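Long-range contact in cycloalternan-forming enzyme (Listeria monocytogenes serovar 1/2a, PDB 5F7U), which is a multidomain member of glycosyl hydrolase family 31, with a TIM-barrel domain and a family 6 carbohydrate-binding module: residues A32-I45 with N72-F86. The protein carries 1 engineered substitution. Residues are numbered along the deposited sequence; the frame is centred on the assembly and turned at random.
Sequences AGEDVILNITTWPI and NSGNNTYWKADLGKF. With GLC (alpha-D-glucopyranose), chain E.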
ATOM      1  N   ALA A  32     -17.369   0.134 -36.456  1.00 19.68           N
ATOM      2  CA  ALA A  32     -18.365  -0.252 -37.464  1.00 20.66           C
ATOM      3  C   ALA A  32     -19.793  -0.252 -36.892  1.00 21.02           C
ATOM      4  O   ALA A  32     -20.032  -0.742 -35.775  1.00 21.15           O
ATOM      5  CB  ALA A  32     -18.020  -1.626 -38.027  1.00 21.69           C
ATOM      6  N   GLY A  33     -20.727   0.307 -37.656  1.00 21.41           N
ATOM      7  CA  GLY A  33     -22.148   0.314 -37.282  1.00 22.39           C
ATOM      8  C   GLY A  33     -22.567   1.312 -36.214  1.00 22.08           C
ATOM      9  O   GLY A  33     -23.737   1.345 -35.837  1.00 23.00           O
ATOM     10  N   GLU A  34     -21.634   2.123 -35.727  1.00 20.81           N
ATOM     11  CA  GLU A  34     -21.937   3.149 -34.717  1.00 20.60           C
ATOM     12  C   GLU A  34     -22.280   4.490 -35.349  1.00 20.02           C
ATOM     13  O   GLU A  34     -21.518   5.032 -36.149  1.00 19.42           O
ATOM     14  CB  GLU A  34     -20.783   3.318 -33.713  1.00 20.24           C
ATOM     15  CG  GLU A  34     -20.491   2.039 -32.941  1.00 21.63           C
ATOM     16  CD  GLU A  34     -19.413   2.207 -31.885  1.00 22.03           C
ATOM     17  OE1 GLU A  34     -18.497   3.045 -32.074  1.00 21.42           O
ATOM     18  OE2 GLU A  34     -19.455   1.457 -30.880  1.00 23.45           O
ATOM     19  N   ASP A  35     -23.432   5.027 -34.970  1.00 20.58           N
ATOM     20  CA  ASP A  35     -23.823   6.355 -35.409  1.00 20.77           C
ATOM     21  C   ASP A  35     -22.876   7.428 -34.852  1.00 19.35           C
ATOM     22  O   ASP A  35     -22.577   7.434 -33.660  1.00 18.90           O
ATOM     23  CB  ASP A  35     -25.266   6.643 -34.993  1.00 22.60           C
ATOM     24  CG  ASP A  35     -25.731   7.980 -35.475  1.00 24.31           C
ATOM     25  OD1 ASP A  35     -25.566   8.239 -36.689  1.00 25.28           O
ATOM     26  OD2 ASP A  35     -26.261   8.768 -34.659  1.00 24.88           O
ATOM     27  N   VAL A  36     -22.397   8.314 -35.728  1.00 18.23           N
ATOM     28  CA  VAL A  36     -21.379   9.312 -35.365  1.00 17.47           C
ATOM     29  C   VAL A  36     -22.031  10.688 -35.312  1.00 17.02           C
ATOM     30  O   VAL A  36     -22.574  11.175 -36.312  1.00 17.23           O
ATOM     31  CB  VAL A  36     -20.192   9.311 -36.347  1.00 17.19           C
ATOM     32  CG1 VAL A  36     -19.136  10.354 -35.945  1.00 16.78           C
ATOM     33  CG2 VAL A  36     -19.569   7.915 -36.436  1.00 17.57           C
ATOM     34  N   ILE A  37     -21.997  11.287 -34.123  1.00 16.48           N
ATOM     35  CA  ILE A  37     -22.526  12.635 -33.898  1.00 16.44           C
ATOM     36  C   ILE A  37     -21.401  13.620 -33.633  1.00 15.36           C
ATOM     37  O   ILE A  37     -20.473  13.331 -32.855  1.00 14.92           O
ATOM     38  CB  ILE A  37     -23.509  12.667 -32.692  1.00 17.24           C
ATOM     39  CG1 ILE A  37     -24.689  11.698 -32.913  1.00 18.71           C
ATOM     40  CG2 ILE A  37     -24.005  14.096 -32.390  1.00 17.69           C
ATOM     41  CD1 ILE A  37     -25.603  12.051 -34.071  1.00 19.71           C
ATOM     42  N   LEU A  38     -21.508  14.793 -34.253  1.00 14.71           N
ATOM     43  CA  LEU A  38     -20.579  15.896 -34.008  1.00 14.41           C
ATOM     44  C   LEU A  38     -21.270  17.027 -33.272  1.00 14.44           C
ATOM     45  O   LEU A  38     -22.269  17.580 -33.748  1.00 15.04           O
ATOM     46  CB  LEU A  38     -19.976  16.411 -35.315  1.00 14.57           C
ATOM     47  CG  LEU A  38     -19.452  15.400 -36.321  1.00 14.64           C
ATOM     48  CD1 LEU A  38     -19.025  16.161 -37.578  1.00 15.48           C
ATOM     49  CD2 LEU A  38     -18.280  14.599 -35.761  1.00 14.69           C
ATOM     50  N   ASN A  39     -20.732  17.358 -32.107  1.00 13.96           N
ATOM     51  CA  ASN A  39     -21.230  18.489 -31.324  1.00 13.91           C
ATOM     52  C   ASN A  39     -20.404  19.728 -31.626  1.00 13.91           C
ATOM     53  O   ASN A  39     -19.188  19.712 -31.475  1.00 13.93           O
ATOM     54  CB  ASN A  39     -21.214  18.142 -29.839  1.00 13.84           C
ATOM     55  CG  ASN A  39     -22.130  16.980 -29.534  1.00 14.43           C
ATOM     56  OD1 ASN A  39     -23.344  17.136 -29.570  1.00 14.95           O
ATOM     57  ND2 ASN A  39     -21.556  15.790 -29.304  1.00 14.46           N
ATOM     58  N   ILE A  40     -21.086  20.786 -32.056  1.00 13.78           N
ATOM     59  CA  ILE A  40     -20.434  22.011 -32.554  1.00 13.94           C
ATOM     60  C   ILE A  40     -21.016  23.228 -31.845  1.00 14.04           C
ATOM     61  O   ILE A  40     -22.221  23.271 -31.611  1.00 14.45           O
ATOM     62  CB  ILE A  40     -20.688  22.134 -34.084  1.00 14.46           C
ATOM     63  CG1 ILE A  40     -20.183  20.869 -34.806  1.00 14.35           C
ATOM     64  CG2 ILE A  40     -20.062  23.407 -34.666  1.00 15.24           C
ATOM     65  CD1 ILE A  40     -20.846  20.647 -36.171  1.00 15.18           C
ATOM     66  N   THR A  41     -20.180  24.223 -31.512  1.00 13.83           N
ATOM     67  CA  THR A  41     -20.707  25.466 -30.926  1.00 14.12           C
ATOM     68  C   THR A  41     -20.433  26.656 -31.820  1.00 14.71           C
ATOM     69  O   THR A  41     -19.437  26.671 -32.551  1.00 14.38           O
ATOM     70  CB  THR A  41     -20.209  25.718 -29.474  1.00 14.20           C
ATOM     71  OG1 THR A  41     -21.015  26.713 -28.820  1.00 14.79           O
ATOM     72  CG2 THR A  41     -18.744  26.127 -29.410  1.00 14.42           C
ATOM     73  N   THR A  42     -21.355  27.618 -31.784  1.00 15.20           N
ATOM     74  CA  THR A  42     -21.119  28.926 -32.400  1.00 16.27           C
ATOM     75  C   THR A  42     -21.462  30.003 -31.376  1.00 16.95           C
ATOM     76  O   THR A  42     -22.223  29.750 -30.437  1.00 16.59           O
ATOM     77  CB  THR A  42     -22.002  29.124 -33.648  1.00 16.82           C
ATOM     78  OG1 THR A  42     -23.392  28.925 -33.298  1.00 16.89           O
ATOM     79  CG2 THR A  42     -21.586  28.140 -34.741  1.00 16.56           C
ATOM     80  N   TRP A  43     -20.916  31.203 -31.564  1.00 17.99           N
ATOM     81  CA  TRP A  43     -21.225  32.336 -30.698  1.00 19.11           C
ATOM     82  C   TRP A  43     -21.053  33.621 -31.521  1.00 20.37           C
ATOM     83  O   TRP A  43     -20.275  33.606 -32.482  1.00 20.31           O
ATOM     84  CB  TRP A  43     -20.307  32.360 -29.471  1.00 19.00           C
ATOM     85  CG  TRP A  43     -18.854  32.519 -29.798  1.00 19.32           C
ATOM     86  CD1 TRP A  43     -18.137  33.696 -29.817  1.00 20.29           C
ATOM     87  CD2 TRP A  43     -17.942  31.482 -30.154  1.00 18.77           C
ATOM     88  NE1 TRP A  43     -16.828  33.440 -30.162  1.00 20.69           N
ATOM     89  CE2 TRP A  43     -16.678  32.093 -30.375  1.00 19.30           C
ATOM     90  CE3 TRP A  43     -18.063  30.090 -30.318  1.00 17.58           C
ATOM     91  CZ2 TRP A  43     -15.540  31.358 -30.738  1.00 19.16           C
ATOM     92  CZ3 TRP A  43     -16.921  29.351 -30.689  1.00 17.46           C
ATOM     93  CH2 TRP A  43     -15.682  29.996 -30.897  1.00 18.23           C
ATOM     94  N   PRO A  44     -21.755  34.707 -31.183  1.00 21.74           N
ATOM     95  CA  PRO A  44     -22.799  34.738 -30.152  1.00 22.28           C
ATOM     96  C   PRO A  44     -24.095  34.106 -30.667  1.00 22.82           C
ATOM     97  O   PRO A  44     -24.169  33.718 -31.845  1.00 22.85           O
ATOM     98  CB  PRO A  44     -23.001  36.244 -29.922  1.00 23.48           C
ATOM     99  CG  PRO A  44     -22.762  36.836 -31.275  1.00 24.06           C
ATOM    100  CD  PRO A  44     -21.653  36.010 -31.879  1.00 23.20           C
ATOM    101  N   ILE A  45     -25.099  33.999 -29.793  1.00 23.61           N
ATOM    102  CA  ILE A  45     -26.417  33.524 -30.205  1.00 24.59           C
ATOM    103  C   ILE A  45     -27.040  34.555 -31.140  1.00 26.92           C
ATOM    104  O   ILE A  45     -27.182  35.743 -30.784  1.00 27.61           O
ATOM    105  CB  ILE A  45     -27.351  33.233 -29.000  1.00 24.53           C
ATOM    106  CG1 ILE A  45     -26.759  32.133 -28.093  1.00 23.36           C
ATOM    107  CG2 ILE A  45     -28.739  32.825 -29.483  1.00 24.98           C
ATOM    108  CD1 ILE A  45     -27.335  32.138 -26.688  1.00 23.28           C
ATOM    109  N   ASN A  72     -29.186  26.355 -26.462  1.00 19.20           N
ATOM    110  CA  ASN A  72     -28.380  27.538 -26.194  1.00 19.36           C
ATOM    111  C   ASN A  72     -27.929  27.524 -24.750  1.00 19.66           C
ATOM    112  O   ASN A  72     -28.689  27.124 -23.877  1.00 19.77           O
ATOM    113  CB  ASN A  72     -29.207  28.799 -26.437  1.00 20.60           C
ATOM    114  CG  ASN A  72     -29.422  29.084 -27.911  1.00 20.99           C
ATOM    115  OD1 ASN A  72     -28.643  28.662 -28.765  1.00 20.52           O
ATOM    116  ND2 ASN A  72     -30.471  29.808 -28.212  1.00 21.85           N
ATOM    117  N   SER A  73     -26.711  27.999 -24.493  1.00 19.54           N
ATOM    118  CA  SER A  73     -26.252  28.214 -23.115  1.00 20.15           C
ATOM    119  C   SER A  73     -25.198  29.309 -23.080  1.00 20.39           C
ATOM    120  O   SER A  73     -24.247  29.279 -23.857  1.00 19.13           O
ATOM    121  CB  SER A  73     -25.694  26.932 -22.509  1.00 19.87           C
ATOM    122  OG  SER A  73     -25.442  27.111 -21.122  1.00 21.10           O
ATOM    123  N   GLY A  74     -25.364  30.255 -22.157  1.00 21.47           N
ATOM    124  CA  GLY A  74     -24.463  31.401 -22.054  1.00 22.17           C
ATOM    125  C   GLY A  74     -24.452  32.217 -23.337  1.00 22.07           C
ATOM    126  O   GLY A  74     -25.502  32.602 -23.851  1.00 22.81           O
ATOM    127  N   ASN A  75     -23.253  32.442 -23.868  1.00 21.62           N
ATOM    128  CA  ASN A  75     -23.063  33.193 -25.109  1.00 21.41           C
ATOM    129  C   ASN A  75     -23.153  32.339 -26.392  1.00 20.12           C
ATOM    130  O   ASN A  75     -22.900  32.853 -27.511  1.00 20.15           O
ATOM    131  CB  ASN A  75     -21.697  33.895 -25.045  1.00 22.02           C
ATOM    132  CG  ASN A  75     -21.497  34.918 -26.153  1.00 22.72           C
ATOM    133  OD1 ASN A  75     -22.373  35.738 -26.425  1.00 23.62           O
ATOM    134  ND2 ASN A  75     -20.326  34.884 -26.784  1.00 22.49           N
ATOM    135  N   ASN A  76     -23.513  31.055 -26.244  1.00 18.95           N
ATOM    136  CA  ASN A  76     -23.308  30.053 -27.296  1.00 17.69           C
ATOM    137  C   ASN A  76     -24.538  29.259 -27.706  1.00 17.60           C
ATOM    138  O   ASN A  76     -25.445  29.014 -26.898  1.00 17.89           O
ATOM    139  CB  ASN A  76     -22.255  29.031 -26.841  1.00 17.06           C
ATOM    140  CG  ASN A  76     -20.866  29.610 -26.754  1.00 17.29           C
ATOM    141  OD1 ASN A  76     -20.628  30.622 -26.094  1.00 18.12           O
ATOM    142  ND2 ASN A  76     -19.936  28.968 -27.430  1.00 17.03           N
ATOM    143  N   THR A  77     -24.543  28.858 -28.977  1.00 16.85           N
ATOM    144  CA  THR A  77     -25.461  27.847 -29.483  1.00 16.46           C
ATOM    145  C   THR A  77     -24.696  26.556 -29.708  1.00 15.62           C
ATOM    146  O   THR A  77     -23.552  26.563 -30.196  1.00 15.16           O
ATOM    147  CB  THR A  77     -26.135  28.305 -30.797  1.00 16.87           C
ATOM    148  OG1 THR A  77     -26.819  29.526 -30.547  1.00 17.23           O
ATOM    149  CG2 THR A  77     -27.175  27.272 -31.279  1.00 17.05           C
ATOM    150  N   TYR A  78     -25.339  25.448 -29.363  1.00 15.36           N
ATOM    151  CA  TYR A  78     -24.753  24.120 -29.530  1.00 15.22           C
ATOM    152  C   TYR A  78     -25.605  23.378 -30.525  1.00 15.59           C
ATOM    153  O   TYR A  78     -26.847  23.475 -30.491  1.00 16.60           O
ATOM    154  CB  TYR A  78     -24.666  23.389 -28.172  1.00 14.95           C
ATOM    155  CG  TYR A  78     -23.668  24.062 -27.272  1.00 14.97           C
ATOM    156  CD1 TYR A  78     -24.046  25.135 -26.460  1.00 15.83           C
ATOM    157  CD2 TYR A  78     -22.331  23.646 -27.251  1.00 14.47           C
ATOM    158  CE1 TYR A  78     -23.132  25.772 -25.640  1.00 16.20           C
ATOM    159  CE2 TYR A  78     -21.404  24.281 -26.444  1.00 14.75           C
ATOM    160  CZ  TYR A  78     -21.806  25.335 -25.650  1.00 15.49           C
ATOM    161  OH  TYR A  78     -20.878  25.972 -24.864  1.00 16.71           O
ATOM    162  N   TRP A  79     -24.927  22.694 -31.433  1.00 15.17           N
ATOM    163  CA  TRP A  79     -25.519  22.048 -32.599  1.00 15.91           C
ATOM    164  C   TRP A  79     -25.051  20.594 -32.690  1.00 15.64           C
ATOM    165  O   TRP A  79     -23.942  20.273 -32.242  1.00 14.98           O
ATOM    166  CB  TRP A  79     -25.043  22.757 -33.880  1.00 15.94           C
ATOM    167  CG  TRP A  79     -25.176  24.258 -33.912  1.00 16.54           C
ATOM    168  CD1 TRP A  79     -24.347  25.174 -33.334  1.00 16.23           C
ATOM    169  CD2 TRP A  79     -26.173  25.012 -34.624  1.00 17.74           C
ATOM    170  NE1 TRP A  79     -24.777  26.454 -33.613  1.00 17.27           N
ATOM    171  CE2 TRP A  79     -25.894  26.385 -34.403  1.00 18.01           C
ATOM    172  CE3 TRP A  79     -27.279  24.660 -35.424  1.00 18.73           C
ATOM    173  CZ2 TRP A  79     -26.687  27.415 -34.937  1.00 19.53           C
ATOM    174  CZ3 TRP A  79     -28.079  25.687 -35.956  1.00 20.28           C
ATOM    175  CH2 TRP A  79     -27.763  27.053 -35.720  1.00 20.65           C
ATOM    176  N   LYS A  80     -25.898  19.730 -33.262  1.00 16.47           N
ATOM    177  CA  LYS A  80     -25.542  18.335 -33.523  1.00 16.75           C
ATOM    178  C   LYS A  80     -25.607  18.035 -35.003  1.00 17.43           C
ATOM    179  O   LYS A  80     -26.641  18.276 -35.648  1.00 18.33           O
ATOM    180  CB  LYS A  80     -26.464  17.360 -32.772  1.00 17.57           C
ATOM    181  CG  LYS A  80     -26.171  17.264 -31.293  1.00 17.52           C
ATOM    182  CD  LYS A  80     -27.045  16.194 -30.644  1.00 18.30           C
ATOM    183  CE  LYS A  80     -26.730  16.062 -29.153  1.00 18.69           C
ATOM    184  NZ  LYS A  80     -25.423  15.401 -28.868  1.00 17.88           N
ATOM    185  N   ALA A  81     -24.502  17.513 -35.530  1.00 17.13           N
ATOM    186  CA  ALA A  81     -24.436  17.041 -36.916  1.00 18.02           C
ATOM    187  C   ALA A  81     -24.319  15.527 -36.901  1.00 18.60           C
ATOM    188  O   ALA A  81     -23.435  14.982 -36.224  1.00 17.81           O
ATOM    189  CB  ALA A  81     -23.247  17.660 -37.628  1.00 17.86           C
ATOM    190  N   ASP A  82     -25.212  14.857 -37.637  1.00 19.78           N
ATOM    191  CA  ASP A  82     -25.261  13.389 -37.655  1.00 20.81           C
ATOM    192  C   ASP A  82     -24.641  12.870 -38.944  1.00 21.13           C
ATOM    193  O   ASP A  82     -25.182  13.089 -40.020  1.00 21.85           O
ATOM    194  CB  ASP A  82     -26.719  12.906 -37.521  1.00 22.34           C
ATOM    195  CG  ASP A  82     -26.838  11.394 -37.371  1.00 23.67           C
ATOM    196  OD1 ASP A  82     -25.810  10.684 -37.320  1.00 23.37           O
ATOM    197  OD2 ASP A  82     -27.987  10.910 -37.288  1.00 25.28           O
ATOM    198  N   LEU A  83     -23.491  12.196 -38.835  1.00 20.77           N
ATOM    199  CA  LEU A  83     -22.797  11.663 -40.002  1.00 21.16           C
ATOM    200  C   LEU A  83     -23.299  10.282 -40.427  1.00 22.04           C
ATOM    201  O   LEU A  83     -22.942   9.784 -41.504  1.00 22.81           O
ATOM    202  CB  LEU A  83     -21.279  11.600 -39.751  1.00 20.88           C
ATOM    203  CG  LEU A  83     -20.521  12.915 -39.550  1.00 20.68           C
ATOM    204  CD1 LEU A  83     -19.047  12.607 -39.309  1.00 20.28           C
ATOM    205  CD2 LEU A  83     -20.669  13.851 -40.742  1.00 21.17           C
ATOM    206  N   GLY A  84     -24.131   9.674 -39.587  1.00 21.99           N
ATOM    207  CA  GLY A  84     -24.580   8.308 -39.800  1.00 22.69           C
ATOM    208  C   GLY A  84     -23.562   7.282 -39.328  1.00 22.16           C
ATOM    209  O   GLY A  84     -22.624   7.606 -38.572  1.00 21.09           O
ATOM    210  N   LYS A  85     -23.758   6.042 -39.774  1.00 23.07           N
ATOM    211  CA  LYS A  85     -22.912   4.898 -39.393  1.00 23.05           C
ATOM    212  C   LYS A  85     -21.969   4.540 -40.521  1.00 22.75           C
ATOM    213  O   LYS A  85     -22.235   4.861 -41.683  1.00 23.41           O
ATOM    214  CB  LYS A  85     -23.759   3.649 -39.148  1.00 25.59           C
ATOM    215  CG  LYS A  85     -24.759   3.720 -38.023  1.00 27.58           C
ATOM    216  CD  LYS A  85     -25.754   2.585 -38.223  1.00 30.15           C
ATOM    217  CE  LYS A  85     -26.708   2.481 -37.045  1.00 31.84           C
ATOM    218  NZ  LYS A  85     -27.849   1.584 -37.389  1.00 33.80           N
ATOM    219  N   PHE A  86     -20.898   3.823 -40.186  1.00 21.69           N
ATOM    220  CA  PHE A  86     -19.867   3.479 -41.151  1.00 21.97           C
ATOM    221  C   PHE A  86     -19.449   2.019 -41.082  1.00 22.49           C
ATOM    222  O   PHE A  86     -19.809   1.299 -40.141  1.00 22.68           O
ATOM    223  CB  PHE A  86     -18.661   4.412 -40.964  1.00 20.64           C
ATOM    224  CG  PHE A  86     -19.001   5.841 -41.186  1.00 20.20           C
ATOM    225  CD1 PHE A  86     -19.127   6.344 -42.482  1.00 20.86           C
ATOM    226  CD2 PHE A  86     -19.244   6.694 -40.096  1.00 19.39           C
ATOM    227  CE1 PHE A  86     -19.489   7.676 -42.696  1.00 20.49           C
ATOM    228  CE2 PHE A  86     -19.599   8.023 -40.304  1.00 19.16           C
ATOM    229  CZ  PHE A  86     -19.715   8.513 -41.605  1.00 19.82           C
TER
HETATM  230  C1  GLC E   1     -16.501  33.367 -26.430  1.00 41.99           C
HETATM  231  C2  GLC E   1     -17.391  32.119 -26.587  1.00 41.23           C
HETATM  232  C3  GLC E   1     -16.627  30.840 -26.228  1.00 39.82           C
HETATM  233  C4  GLC E   1     -15.328  30.717 -27.036  1.00 40.97           C
HETATM  234  C5  GLC E   1     -14.477  31.990 -26.872  1.00 41.94           C
HETATM  235  C6  GLC E   1     -13.269  32.004 -27.807  1.00 42.12           C
HETATM  236  O1  GLC E   1     -16.292  33.680 -25.048  1.00 44.99           O
HETATM  237  O2  GLC E   1     -18.582  32.252 -25.799  1.00 38.72           O
HETATM  238  O3  GLC E   1     -17.438  29.687 -26.462  1.00 38.31           O
HETATM  239  O4  GLC E   1     -14.602  29.572 -26.569  1.00 40.24           O
HETATM  240  O5  GLC E   1     -15.236  33.198 -27.104  1.00 42.53           O
HETATM  241  O6  GLC E   1     -12.274  32.870 -27.254  1.00 43.20           O
HETATM  242  O   HOH W   1     -25.890  -0.634 -35.849  1.00 49.05           O
HETATM  243  O   HOH W   2     -19.538   3.945 -37.707  1.00 16.97           O
HETATM  244  O   HOH W   3     -25.124  35.386 -27.211  1.00 27.42           O
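Asn72 packs against Ile45 at one end of an antiparallel strand pair, 36-43 with 76-84. The pair belongs to the N-terminal domain, whose family is grouped with the immunoglobulin-like E-set domains. Ile45 CG2 lies 3.7 Å from Asn72 ND2, while Asn72 OD1 accepts from Thr77 OG1. A type II' turn, Ser73 to Asn76, then brings Asn75 and Asn76 beside Trp43. With Tyr8 these three form a glycan pocket. The glucose lies over one face of the Trp43 indole, its C2 3.6 Å from Trp43 CG. Asn76 grips the same sugar with both ends of its amide. Asn76 OD1 accepts from glucose O2 at 2.6 Å, and Asn76 ND2 donates to O3. ND2 also donates in its amide plane to Thr41 OG1, which holds the amide's rotation. Thr41 OG1 in turn donates to Thr77 O from above the carbonyl plane; Thr42 N reaches that oxygen in the plane. Thr41 OG1 also sits over one face of the Tyr78 ring, 3.4 Å from Tyr78 CE2. On the opposite side of the strands, Trp79 NE1 donates to Thr42 OG1 at 2.9 Å (161°). Gln49 also bonds this hydroxyl. Lys80 lies alongside Asn39, and its chain turns at the last bond (chi4 -73°), which places Lys80 NZ on a lone pair of Asn39 OD1, 2.8 Å away. Ala81 CB meets Ile40 CD1 on the buried side, towards strand 49-57. Asp82 OD1 approaches Asp35 OD1 to 2.5 Å, and one of the acids probably holds a proton. Asp82 OD1 also accepts from Gly84 N, an Asx turn. Leu83 CD1 packs on Leu38 CD1. At the far end, Phe86 O accepts from Gly33 N, and a water links Phe86 N to Glu34 O, 2.7 Å from that oxygen.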